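Local coordinates for protein methylaspartate ammonia-lyase (PDB 1KKO) that catalyses the reversible elimination of ammonia from (2S,3S)-3-methyl-L-aspartate to give mesaconate, with magnesium as its cofactor, at residues A[314-319]-A[342-347]; A[325-330]-A[379-384]; A[147-152]-A[403-408]; A[336-341]-A[372-377]. One frame throughout, in Å; residues are numbered along the deposited sequence.

Contacts 1, 2 and 4 all belong to the barrel domain and touch one another, whereas contact 3 joins an earlier region of the chain to the barrel's last helix. Contacts 1, 2 and 4 are buried; 1 and 4 share helix 339-351, which meets helix 313-321 in contact 1 and helix 365-378 in contact 4. Contact 2 lies inside the barrel between strands 327-330 and 382-384, and it sets a selenomethionine over an arginine where the helix contacts rely on aliphatic groups and a tyrosine face. Contact 3, farthest from the chain centre, is only partly buried and lies beside the second subunit; H373 of contact 4 reaches contact 3 by a probable hydrogen bond to T151 N.

Contact 1. Residues A[314-319]-A[342-347]; sequences QDIVDF and VDAVLY
V317 packs across the ring of Y347, and the fit can be followed outward along the valine. Its CB lies 4.2 Å from Y347 CE2, the ring carbon closest to the V317 backbone. From there the two methyls divide the ring between them. CG2 sits over the centre of one face, 3.9 Å from the Y347 ring centroid and 6° off the normal, almost directly above it, as a CH-pi contact. CG1, anti to the backbone N (chi1 166°), reaches the phenol end instead and lies 3.8 Å from Y347 CZ and 3.7 Å from Y347 OH. The hydroxyl itself is hydrogen-bonded to D321 at the end of helix 313-321, a bond that fixes the far end of the ring against the same helix that presents V317. Next to this pair, I316 CD1 lies 3.9 Å from A344 CB, a small methyl-to-methyl contact where the backbones come nearest. I316 and A344 both also rest on I330 of strand 327-330, which follows helix 313-321 and precedes helix 339-351 in the chain. Two successive outer helices packing side by side over the strand that connects them is the arrangement of a TIM barrel, here that of an enolase superfamily enzyme.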
loop_
_atom_site.group_PDB
_atom_site.type_symbol
_atom_site.label_atom_id
_atom_site.label_comp_id
_atom_site.label_asym_id
_atom_site.label_seq_id
_atom_site.Cartn_x
_atom_site.Cartn_y
_atom_site.Cartn_z
ATOM N N GLN A 314 -2.816 28.864 -7.547
ATOM C CA GLN A 314 -2.282 30.226 -7.622
ATOM C C GLN A 314 -0.920 30.336 -6.937
ATOM O O GLN A 314 -0.034 31.057 -7.418
ATOM C CB GLN A 314 -3.261 31.246 -7.052
ATOM C CG GLN A 314 -2.773 32.690 -7.249
ATOM C CD GLN A 314 -2.691 33.094 -8.713
ATOM O OE1 GLN A 314 -3.646 32.907 -9.464
ATOM N NE2 GLN A 314 -1.553 33.651 -9.121
ATOM N N ASP A 315 -0.723 29.632 -5.827
ATOM C CA ASP A 315 0.575 29.643 -5.185
ATOM C C ASP A 315 1.645 29.164 -6.166
ATOM O O ASP A 315 2.726 29.730 -6.258
ATOM C CB ASP A 315 0.616 28.714 -3.973
ATOM C CG ASP A 315 -0.239 29.173 -2.830
ATOM O OD1 ASP A 315 -0.643 30.355 -2.764
ATOM O OD2 ASP A 315 -0.527 28.362 -1.921
ATOM N N ILE A 316 1.350 28.077 -6.862
ATOM C CA ILE A 316 2.301 27.498 -7.796
ATOM C C ILE A 316 2.634 28.497 -8.911
ATOM O O ILE A 316 3.792 28.665 -9.286
ATOM C CB ILE A 316 1.754 26.171 -8.340
ATOM C CG1 ILE A 316 1.724 25.131 -7.207
ATOM C CG2 ILE A 316 2.584 25.698 -9.520
ATOM C CD1 ILE A 316 0.714 24.041 -7.400
ATOM N N VAL A 317 1.614 29.161 -9.425
ATOM C CA VAL A 317 1.801 30.214 -10.418
ATOM C C VAL A 317 2.729 31.293 -9.867
ATOM O O VAL A 317 3.656 31.733 -10.560
ATOM C CB VAL A 317 0.442 30.804 -10.822
ATOM C CG1 VAL A 317 0.603 32.109 -11.588
ATOM C CG2 VAL A 317 -0.326 29.799 -11.648
ATOM N N ASP A 318 2.514 31.699 -8.618
ATOM C CA ASP A 318 3.320 32.759 -8.009
ATOM C C ASP A 318 4.785 32.354 -7.825
ATOM O O ASP A 318 5.702 33.145 -8.100
ATOM C CB ASP A 318 2.708 33.179 -6.674
ATOM C CG ASP A 318 1.362 33.869 -6.821
ATOM O OD1 ASP A 318 1.020 34.355 -7.923
ATOM O OD2 ASP A 318 0.580 33.975 -5.862
ATOM N N PHE A 319 5.025 31.133 -7.352
ATOM C CA PHE A 319 6.395 30.662 -7.213
ATOM C C PHE A 319 7.084 30.558 -8.578
ATOM O O PHE A 319 8.276 30.844 -8.704
ATOM C CB PHE A 319 6.455 29.314 -6.481
ATOM C CG PHE A 319 6.421 29.413 -4.974
ATOM C CD1 PHE A 319 5.242 29.682 -4.300
ATOM C CD2 PHE A 319 7.568 29.204 -4.246
ATOM C CE1 PHE A 319 5.222 29.753 -2.922
ATOM C CE2 PHE A 319 7.548 29.272 -2.863
ATOM C CZ PHE A 319 6.376 29.535 -2.210
ATOM N N VAL A 342 -3.579 19.434 -13.149
ATOM C CA VAL A 342 -3.289 19.478 -14.574
ATOM C C VAL A 342 -2.882 20.902 -14.953
ATOM O O VAL A 342 -1.864 21.110 -15.602
ATOM C CB VAL A 342 -4.493 19.035 -15.434
ATOM C CG1 VAL A 342 -4.117 19.042 -16.899
ATOM C CG2 VAL A 342 -4.994 17.637 -15.027
ATOM N N ASP A 343 -3.667 21.880 -14.538
ATOM C CA ASP A 343 -3.349 23.263 -14.891
ATOM C C ASP A 343 -2.013 23.691 -14.303
ATOM O O ASP A 343 -1.248 24.396 -14.952
ATOM C CB ASP A 343 -4.459 24.194 -14.416
ATOM C CG ASP A 343 -5.709 24.085 -15.253
ATOM O OD1 ASP A 343 -5.622 23.717 -16.445
ATOM O OD2 ASP A 343 -6.819 24.375 -14.782
ATOM N N ALA A 344 -1.724 23.281 -13.074
ATOM C CA ALA A 344 -0.460 23.640 -12.446
ATOM C C ALA A 344 0.737 23.032 -13.182
ATOM O O ALA A 344 1.732 23.711 -13.429
ATOM C CB ALA A 344 -0.450 23.209 -11.004
ATOM N N VAL A 345 0.648 21.752 -13.530
ATOM C CA VAL A 345 1.744 21.102 -14.223
ATOM C C VAL A 345 1.973 21.778 -15.583
ATOM O O VAL A 345 3.112 22.059 -15.968
ATOM C CB VAL A 345 1.474 19.593 -14.408
ATOM C CG1 VAL A 345 2.495 18.994 -15.327
ATOM C CG2 VAL A 345 1.477 18.869 -13.071
ATOM N N LEU A 346 0.901 22.015 -16.319
ATOM C CA LEU A 346 1.009 22.676 -17.625
ATOM C C LEU A 346 1.581 24.083 -17.481
ATOM O O LEU A 346 2.367 24.513 -18.328
ATOM C CB LEU A 346 -0.353 22.735 -18.323
ATOM C CG LEU A 346 -1.002 21.389 -18.672
ATOM C CD1 LEU A 346 -2.235 21.559 -19.518
ATOM C CD2 LEU A 346 -0.054 20.424 -19.338
ATOM N N TYR A 347 1.215 24.806 -16.427
ATOM C CA TYR A 347 1.725 26.159 -16.227
ATOM C C TYR A 347 3.223 26.100 -15.983
ATOM O O TYR A 347 3.998 26.879 -16.558
ATOM C CB TYR A 347 1.011 26.854 -15.054
ATOM C CG TYR A 347 1.309 28.328 -15.007
ATOM C CD1 TYR A 347 0.504 29.226 -15.675
ATOM C CD2 TYR A 347 2.393 28.815 -14.313
ATOM C CE1 TYR A 347 0.767 30.580 -15.654
ATOM C CE2 TYR A 347 2.686 30.156 -14.307
ATOM C CZ TYR A 347 1.864 31.037 -14.972
ATOM O OH TYR A 347 2.147 32.386 -14.947
#

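Contact 2. Residues A[325-330]-A[379-384]; sequences CHMVQI and RPMRML
The strands that bring M327 and R382 together, 327-330 and 382-384, run parallel but are not hydrogen-bonded neighbours, because strand 354-357 lies between them in the parallel sheet of the TIM barrel. The nearest CA atoms, those of M327 and M381, are accordingly 8.8 Å apart, and side chains alone bridge the gap. R379, the first residue past helix 365-378, takes a positive phi, and P380 and M381 lead into the second strand. M327 and R382 each open their strand, which places the contact near the N-terminal end of the barrel interior. Q329, two residues beyond M327, binds the substrate and is hydrogen-bonded to the magnesium ligand E273.

M327, a selenomethionine, is fully extended through its first two torsions and bends only at the third (-94°), which turns its terminal methyl toward the arginine. R382 crosses it at about a right angle. Its guanidinium offers a flat face to the methyl rather than an edge, and it is held by other partners: NH1 is hydrogen-bonded to H236 ND1, and the group makes a cation-pi contact with Y271. The selenium of M327 follows at 3.5 Å from R382 NH1; no hydrogen bond joins the two segments. At the margin, M327 CE also meets CB of M381, a second selenomethionine and an exposed one, at 4.2 Å. The closest approach is that of M327 CE, which stands over the middle of the guanidinium plane, 3.4 Å from R382 CZ.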
loop_
_atom_site.group_PDB
_atom_site.type_symbol
_atom_site.label_atom_id
_atom_site.label_comp_id
_atom_site.label_asym_id
_atom_site.label_seq_id
_atom_site.Cartn_x
_atom_site.Cartn_y
_atom_site.Cartn_z
ATOM N N CYS A 325 12.829 29.054 -7.908
ATOM C CA CYS A 325 13.489 27.786 -7.654
ATOM C C CYS A 325 13.415 26.954 -8.917
ATOM O O CYS A 325 12.809 27.376 -9.893
ATOM C CB CYS A 325 12.791 27.058 -6.503
ATOM S SG CYS A 325 11.035 26.871 -6.755
ATOM N N HIS A 326 14.032 25.788 -8.902
ATOM C CA HIS A 326 14.091 24.959 -10.095
ATOM C C HIS A 326 12.899 24.052 -10.277
ATOM O O HIS A 326 12.570 23.687 -11.394
ATOM C CB HIS A 326 15.347 24.106 -10.048
ATOM C CG HIS A 326 16.583 24.906 -9.821
ATOM N ND1 HIS A 326 17.056 25.187 -8.559
ATOM C CD2 HIS A 326 17.425 25.518 -10.688
ATOM C CE1 HIS A 326 18.139 25.935 -8.658
ATOM N NE2 HIS A 326 18.388 26.145 -9.937
HETATM N N MSE A 327 12.275 23.678 -9.165
HETATM C CA MSE A 327 11.193 22.708 -9.154
HETATM C C MSE A 327 10.244 23.075 -8.037
HETATM O O MSE A 327 10.668 23.624 -7.024
HETATM C CB MSE A 327 11.778 21.320 -8.897
HETATM C CG MSE A 327 10.770 20.198 -8.794
HETATM SE SE MSE A 327 11.633 18.483 -8.469
HETATM C CE MSE A 327 11.760 17.883 -10.290
ATOM N N VAL A 328 8.957 22.800 -8.233
ATOM C CA VAL A 328 7.960 23.014 -7.196
ATOM C C VAL A 328 7.211 21.720 -6.911
ATOM O O VAL A 328 6.839 21.008 -7.840
ATOM C CB VAL A 328 6.908 24.078 -7.584
ATOM C CG1 VAL A 328 7.513 25.463 -7.610
ATOM C CG2 VAL A 328 6.279 23.770 -8.892
ATOM N N GLN A 329 6.998 21.414 -5.633
ATOM C CA GLN A 329 6.128 20.286 -5.278
ATOM C C GLN A 329 4.660 20.718 -5.338
ATOM O O GLN A 329 4.203 21.520 -4.516
ATOM C CB GLN A 329 6.398 19.664 -3.897
ATOM C CG GLN A 329 5.435 18.453 -3.767
ATOM C CD GLN A 329 5.456 17.628 -2.497
ATOM O OE1 GLN A 329 4.510 16.858 -2.267
ATOM N NE2 GLN A 329 6.486 17.781 -1.672
ATOM N N ILE A 330 3.956 20.183 -6.333
ATOM C CA ILE A 330 2.519 20.323 -6.495
ATOM C C ILE A 330 1.966 19.212 -5.591
ATOM O O ILE A 330 1.933 18.038 -5.963
ATOM C CB ILE A 330 2.185 20.137 -7.986
ATOM C CG1 ILE A 330 2.895 21.219 -8.825
ATOM C CG2 ILE A 330 0.685 20.150 -8.246
ATOM C CD1 ILE A 330 2.812 20.983 -10.318
ATOM N N ARG A 379 2.304 15.416 -17.849
ATOM C CA ARG A 379 3.746 15.308 -18.031
ATOM C C ARG A 379 4.601 16.090 -17.051
ATOM O O ARG A 379 5.450 16.884 -17.443
ATOM C CB ARG A 379 4.136 15.701 -19.463
ATOM C CG ARG A 379 3.338 14.993 -20.532
ATOM C CD ARG A 379 3.242 13.523 -20.331
ATOM N NE ARG A 379 4.557 12.926 -20.206
ATOM C CZ ARG A 379 4.755 11.642 -19.992
ATOM N NH1 ARG A 379 3.702 10.834 -19.875
ATOM N NH2 ARG A 379 5.985 11.158 -19.906
ATOM N N PRO A 380 4.424 15.856 -15.761
ATOM C CA PRO A 380 5.331 16.468 -14.797
ATOM C C PRO A 380 6.707 15.803 -14.934
ATOM O O PRO A 380 6.832 14.726 -15.512
ATOM C CB PRO A 380 4.694 16.113 -13.450
ATOM C CG PRO A 380 4.008 14.800 -13.729
ATOM C CD PRO A 380 3.416 14.998 -15.105
HETATM N N MSE A 381 7.725 16.444 -14.389
HETATM C CA MSE A 381 9.072 15.908 -14.381
HETATM C C MSE A 381 9.302 14.787 -13.373
HETATM O O MSE A 381 10.225 13.998 -13.533
HETATM C CB MSE A 381 10.020 17.058 -14.046
HETATM C CG MSE A 381 10.842 17.472 -15.209
HETATM SE SE MSE A 381 12.375 16.323 -15.266
HETATM C CE MSE A 381 13.565 17.288 -14.154
ATOM N N ARG A 382 8.463 14.730 -12.341
ATOM C CA ARG A 382 8.655 13.806 -11.246
ATOM C C ARG A 382 7.324 13.546 -10.589
ATOM O O ARG A 382 6.481 14.422 -10.546
ATOM C CB ARG A 382 9.588 14.467 -10.233
ATOM C CG ARG A 382 10.078 13.594 -9.092
ATOM C CD ARG A 382 11.304 14.146 -8.391
ATOM N NE ARG A 382 12.372 14.344 -9.361
ATOM C CZ ARG A 382 13.442 15.102 -9.196
ATOM N NH1 ARG A 382 13.672 15.730 -8.057
ATOM N NH2 ARG A 382 14.297 15.240 -10.202
HETATM N N MSE A 383 7.139 12.331 -10.082
HETATM C CA MSE A 383 5.919 11.981 -9.369
HETATM C C MSE A 383 6.256 11.184 -8.125
HETATM O O MSE A 383 7.065 10.269 -8.156
HETATM C CB MSE A 383 4.985 11.167 -10.256
HETATM C CG MSE A 383 3.752 10.665 -9.512
HETATM SE SE MSE A 383 2.340 10.027 -10.679
HETATM C CE MSE A 383 3.332 8.866 -11.745
ATOM N N LEU A 384 5.627 11.547 -7.022
ATOM C CA LEU A 384 5.835 10.860 -5.760
ATOM C C LEU A 384 5.234 9.457 -5.719
ATOM O O LEU A 384 4.076 9.251 -6.098
ATOM C CB LEU A 384 5.227 11.678 -4.622
ATOM C CG LEU A 384 5.305 11.087 -3.207
ATOM C CD1 LEU A 384 6.748 11.036 -2.711
ATOM C CD2 LEU A 384 4.431 11.908 -2.268
#

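Contact 3. Residues A[147-152]-A[403-408]; sequences GRLKTE and NRTIAL
T151 and T405 meet methyl to methyl in the buried half of this contact, reaching toward each other tip to tip with T151 CG2 3.8 Å from T405 CG2. Both residues also touch L376 of helix 365-378. T405 holds OG1 beside its backbone N (chi1 -61°), which leaves CG2 on the far side from that N, pointing across the contact, while OG1 bonds E401 O in the previous helical turn.

The L149 and L408 half packs as closely but stays partly open to solvent. L149 CD1 lies 3.8 Å from L408 CB and 4.0 Å from T405 CG2, and its other methyl, CD2, reaches L408 CD1 at 4.0 Å. L408 also packs on Q56 of the second subunit. The backbone of L149 is held by E152: L149 is the N-cap of helix 150-157, and its N-H gives a nearly straight bond to E152 OE1 (2.9 Å, 172°), through the anti lone pair of that oxygen. This is the N3-to-N-cap half of a capping box. The contact thus seats a capped helix start from the N-terminal family region against helix 392-410, the last helix of the barrel domain.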
loop_
_atom_site.group_PDB
_atom_site.type_symbol
_atom_site.label_atom_id
_atom_site.label_comp_id
_atom_site.label_asym_id
_atom_site.label_seq_id
_atom_site.Cartn_x
_atom_site.Cartn_y
_atom_site.Cartn_z
ATOM N N GLY A 147 -15.990 4.954 -22.181
ATOM C CA GLY A 147 -15.024 3.987 -22.665
ATOM C C GLY A 147 -13.615 4.531 -22.798
ATOM O O GLY A 147 -12.830 4.051 -23.624
ATOM N N ARG A 148 -13.290 5.535 -21.992
ATOM C CA ARG A 148 -11.953 6.099 -22.002
ATOM C C ARG A 148 -11.254 5.834 -20.690
ATOM O O ARG A 148 -11.898 5.594 -19.690
ATOM C CB ARG A 148 -12.010 7.612 -22.199
ATOM C CG ARG A 148 -12.373 8.048 -23.610
ATOM C CD ARG A 148 -12.435 9.558 -23.766
ATOM N NE ARG A 148 -13.572 10.116 -23.056
ATOM C CZ ARG A 148 -13.816 11.414 -22.904
ATOM N NH1 ARG A 148 -12.980 12.304 -23.417
ATOM N NH2 ARG A 148 -14.889 11.831 -22.264
ATOM N N LEU A 149 -9.933 5.887 -20.718
ATOM C CA LEU A 149 -9.169 5.863 -19.483
ATOM C C LEU A 149 -9.180 7.270 -18.905
ATOM O O LEU A 149 -9.347 8.247 -19.631
ATOM C CB LEU A 149 -7.730 5.466 -19.755
ATOM C CG LEU A 149 -7.554 4.191 -20.572
ATOM C CD1 LEU A 149 -6.094 3.835 -20.674
ATOM C CD2 LEU A 149 -8.354 3.045 -19.983
ATOM N N LYS A 150 -8.973 7.395 -17.604
ATOM C CA LYS A 150 -8.910 8.716 -16.997
ATOM C C LYS A 150 -7.862 9.592 -17.691
ATOM O O LYS A 150 -8.109 10.769 -17.937
ATOM C CB LYS A 150 -8.631 8.603 -15.507
ATOM C CG LYS A 150 -9.844 8.117 -14.704
ATOM C CD LYS A 150 -9.547 8.047 -13.202
ATOM C CE LYS A 150 -8.625 6.894 -12.822
ATOM N NZ LYS A 150 -9.219 5.571 -13.133
ATOM N N THR A 151 -6.717 9.017 -18.040
ATOM C CA THR A 151 -5.677 9.778 -18.723
ATOM C C THR A 151 -6.213 10.383 -20.013
ATOM O O THR A 151 -5.883 11.519 -20.364
ATOM C CB THR A 151 -4.469 8.887 -19.067
ATOM O OG1 THR A 151 -4.853 7.791 -19.898
ATOM C CG2 THR A 151 -3.925 8.233 -17.908
ATOM N N GLU A 152 -6.996 9.600 -20.747
ATOM C CA GLU A 152 -7.533 10.046 -22.038
ATOM C C GLU A 152 -8.516 11.180 -21.865
ATOM O O GLU A 152 -8.583 12.090 -22.699
ATOM C CB GLU A 152 -8.192 8.874 -22.766
ATOM C CG GLU A 152 -7.193 7.833 -23.228
ATOM C CD GLU A 152 -7.857 6.662 -23.908
ATOM O OE1 GLU A 152 -8.812 6.111 -23.341
ATOM O OE2 GLU A 152 -7.437 6.307 -25.026
ATOM N N ASN A 403 2.461 1.555 -15.627
ATOM C CA ASN A 403 2.799 0.639 -16.714
ATOM C C ASN A 403 1.601 -0.083 -17.318
ATOM O O ASN A 403 1.569 -0.319 -18.525
ATOM C CB ASN A 403 3.915 -0.292 -16.292
ATOM C CG ASN A 403 5.206 0.460 -16.029
ATOM O OD1 ASN A 403 5.552 1.372 -16.774
ATOM N ND2 ASN A 403 5.909 0.098 -14.961
ATOM N N ARG A 404 0.602 -0.390 -16.506
ATOM C CA ARG A 404 -0.623 -0.962 -17.031
ATOM C C ARG A 404 -1.278 0.019 -17.993
ATOM O O ARG A 404 -1.772 -0.361 -19.049
ATOM C CB ARG A 404 -1.628 -1.271 -15.915
ATOM C CG ARG A 404 -1.422 -2.581 -15.182
ATOM C CD ARG A 404 -2.607 -2.935 -14.322
ATOM N NE ARG A 404 -2.824 -1.989 -13.214
ATOM C CZ ARG A 404 -2.241 -2.088 -12.018
ATOM N NH1 ARG A 404 -1.387 -3.065 -11.769
ATOM N NH2 ARG A 404 -2.516 -1.211 -11.071
ATOM N N THR A 405 -1.286 1.281 -17.605
ATOM C CA THR A 405 -1.965 2.307 -18.375
ATOM C C THR A 405 -1.232 2.602 -19.675
ATOM O O THR A 405 -1.867 2.759 -20.723
ATOM C CB THR A 405 -2.125 3.566 -17.536
ATOM O OG1 THR A 405 -2.915 3.250 -16.380
ATOM C CG2 THR A 405 -2.930 4.632 -18.286
ATOM N N ILE A 406 0.090 2.672 -19.625
ATOM C CA ILE A 406 0.872 2.853 -20.836
ATOM C C ILE A 406 0.566 1.700 -21.790
ATOM O O ILE A 406 0.379 1.929 -22.986
ATOM C CB ILE A 406 2.354 2.940 -20.501
ATOM C CG1 ILE A 406 2.637 4.293 -19.845
ATOM C CG2 ILE A 406 3.212 2.743 -21.750
ATOM C CD1 ILE A 406 3.983 4.424 -19.209
ATOM N N ALA A 407 0.498 0.470 -21.281
ATOM C CA ALA A 407 0.217 -0.676 -22.137
ATOM C C ALA A 407 -1.156 -0.533 -22.772
ATOM O O ALA A 407 -1.314 -0.831 -23.963
ATOM C CB ALA A 407 0.298 -1.962 -21.363
ATOM N N LEU A 408 -2.162 -0.115 -22.008
ATOM C CA LEU A 408 -3.494 0.083 -22.574
ATOM C C LEU A 408 -3.474 1.149 -23.673
ATOM O O LEU A 408 -4.063 0.970 -24.750
ATOM C CB LEU A 408 -4.511 0.483 -21.503
ATOM C CG LEU A 408 -4.909 -0.610 -20.510
ATOM C CD1 LEU A 408 -5.754 0.005 -19.423
ATOM C CD2 LEU A 408 -5.657 -1.725 -21.215
#

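Contact 4. Residues A[336-341]-A[372-377]; sequences GGIHNI and VHVALA
Two consecutive outer helices of the TIM barrel, 339-351 and 365-378, meet where I338 and I341 close on V374. The valine is the shared partner, and each of its branches has its own isoleucine. CG1 packs against the branch point of the second isoleucine, with V374 CG1 3.7 Å from I341 CG2 and 4.0 Å from I341 CB; the two side chains cross at about a right angle. The other branch is more loosely engaged, with V374 CG2 4.1 Å from I338 CD1. That methyl reaches across because I338 holds CG1 between its backbone N and carbonyl carbon (chi1 62°). V342, the next residue along the first helix, adds a further methyl against V374 CG1. Polar groups nearby are engaged elsewhere: I338 N bonds S135 OG, G337 N bonds D117 OD1, and H373 NE2 is hydrogen-bonded to E401. All three touching side chains are buried and purely aliphatic. At this point the helices therefore meet through van der Waals fit and the exclusion of water, with no directional bond between the two segments.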
loop_
_atom_site.group_PDB
_atom_site.type_symbol
_atom_site.label_atom_id
_atom_site.label_comp_id
_atom_site.label_asym_id
_atom_site.label_seq_id
_atom_site.Cartn_x
_atom_site.Cartn_y
_atom_site.Cartn_z
ATOM N N GLY A 336 -6.985 20.869 -4.072
ATOM C CA GLY A 336 -8.428 20.701 -4.203
ATOM C C GLY A 336 -8.752 19.835 -5.416
ATOM O O GLY A 336 -8.296 18.711 -5.511
ATOM N N GLY A 337 -9.552 20.334 -6.340
ATOM C CA GLY A 337 -9.907 19.537 -7.492
ATOM C C GLY A 337 -8.680 19.204 -8.322
ATOM O O GLY A 337 -7.808 20.057 -8.551
ATOM N N ILE A 338 -8.636 17.987 -8.855
ATOM C CA ILE A 338 -7.446 17.522 -9.560
ATOM C C ILE A 338 -7.241 18.207 -10.903
ATOM O O ILE A 338 -6.167 18.130 -11.470
ATOM C CB ILE A 338 -7.453 15.990 -9.700
ATOM C CG1 ILE A 338 -8.634 15.501 -10.530
ATOM C CG2 ILE A 338 -7.414 15.334 -8.321
ATOM C CD1 ILE A 338 -8.581 13.998 -10.810
ATOM N N HIS A 339 -8.273 18.861 -11.426
ATOM C CA HIS A 339 -8.085 19.670 -12.629
ATOM C C HIS A 339 -7.035 20.751 -12.347
ATOM O O HIS A 339 -6.308 21.166 -13.250
ATOM C CB HIS A 339 -9.381 20.303 -13.095
ATOM C CG HIS A 339 -10.024 21.196 -12.094
ATOM N ND1 HIS A 339 -10.362 20.783 -10.824
ATOM C CD2 HIS A 339 -10.417 22.490 -12.188
ATOM C CE1 HIS A 339 -10.931 21.783 -10.176
ATOM N NE2 HIS A 339 -10.974 22.832 -10.981
ATOM N N ASN A 340 -6.932 21.193 -11.098
ATOM C CA ASN A 340 -5.935 22.182 -10.710
ATOM C C ASN A 340 -4.528 21.605 -10.828
ATOM O O ASN A 340 -3.573 22.336 -11.074
ATOM C CB ASN A 340 -6.168 22.699 -9.291
ATOM C CG ASN A 340 -7.461 23.462 -9.141
ATOM O OD1 ASN A 340 -8.226 23.250 -8.185
ATOM N ND2 ASN A 340 -7.719 24.350 -10.068
ATOM N N ILE A 341 -4.365 20.300 -10.606
ATOM C CA ILE A 341 -3.055 19.687 -10.792
ATOM C C ILE A 341 -2.654 19.777 -12.261
ATOM O O ILE A 341 -1.503 20.100 -12.579
ATOM C CB ILE A 341 -3.031 18.200 -10.390
ATOM C CG1 ILE A 341 -3.457 17.978 -8.949
ATOM C CG2 ILE A 341 -1.639 17.620 -10.620
ATOM C CD1 ILE A 341 -3.796 16.515 -8.682
ATOM N N VAL A 372 -1.784 8.968 -11.067
ATOM C CA VAL A 372 -0.990 8.431 -12.158
ATOM C C VAL A 372 -1.550 8.866 -13.514
ATOM O O VAL A 372 -0.804 9.217 -14.436
ATOM C CB VAL A 372 -0.904 6.890 -12.085
ATOM C CG1 VAL A 372 -0.297 6.308 -13.356
ATOM C CG2 VAL A 372 -0.080 6.481 -10.883
ATOM N N HIS A 373 -2.872 8.859 -13.638
ATOM C CA HIS A 373 -3.500 9.265 -14.890
ATOM C C HIS A 373 -3.324 10.746 -15.161
ATOM O O HIS A 373 -3.081 11.147 -16.295
ATOM C CB HIS A 373 -4.963 8.870 -14.898
ATOM C CG HIS A 373 -5.159 7.393 -15.007
ATOM N ND1 HIS A 373 -5.551 6.775 -16.178
ATOM C CD2 HIS A 373 -4.952 6.407 -14.102
ATOM C CE1 HIS A 373 -5.583 5.469 -15.977
ATOM N NE2 HIS A 373 -5.237 5.221 -14.724
ATOM N N VAL A 374 -3.442 11.558 -14.125
ATOM C CA VAL A 374 -3.189 12.972 -14.264
ATOM C C VAL A 374 -1.773 13.205 -14.767
ATOM O O VAL A 374 -1.572 13.995 -15.686
ATOM C CB VAL A 374 -3.430 13.666 -12.937
ATOM C CG1 VAL A 374 -2.897 15.089 -12.952
ATOM C CG2 VAL A 374 -4.930 13.630 -12.603
ATOM N N ALA A 375 -0.797 12.490 -14.216
ATOM C CA ALA A 375 0.598 12.674 -14.586
ATOM C C ALA A 375 0.882 12.209 -15.999
ATOM O O ALA A 375 1.609 12.860 -16.751
ATOM C CB ALA A 375 1.500 11.954 -13.603
ATOM N N LEU A 376 0.333 11.072 -16.387
ATOM C CA LEU A 376 0.592 10.548 -17.716
ATOM C C LEU A 376 0.102 11.506 -18.781
ATOM O O LEU A 376 0.687 11.576 -19.864
ATOM C CB LEU A 376 -0.051 9.182 -17.897
ATOM C CG LEU A 376 0.694 8.027 -17.235
ATOM C CD1 LEU A 376 -0.127 6.759 -17.341
ATOM C CD2 LEU A 376 2.074 7.835 -17.871
ATOM N N ALA A 377 -0.956 12.240 -18.472
ATOM C CA ALA A 377 -1.499 13.229 -19.394
ATOM C C ALA A 377 -0.721 14.544 -19.365
ATOM O O ALA A 377 -0.342 15.064 -20.407
ATOM C CB ALA A 377 -2.949 13.498 -19.083
#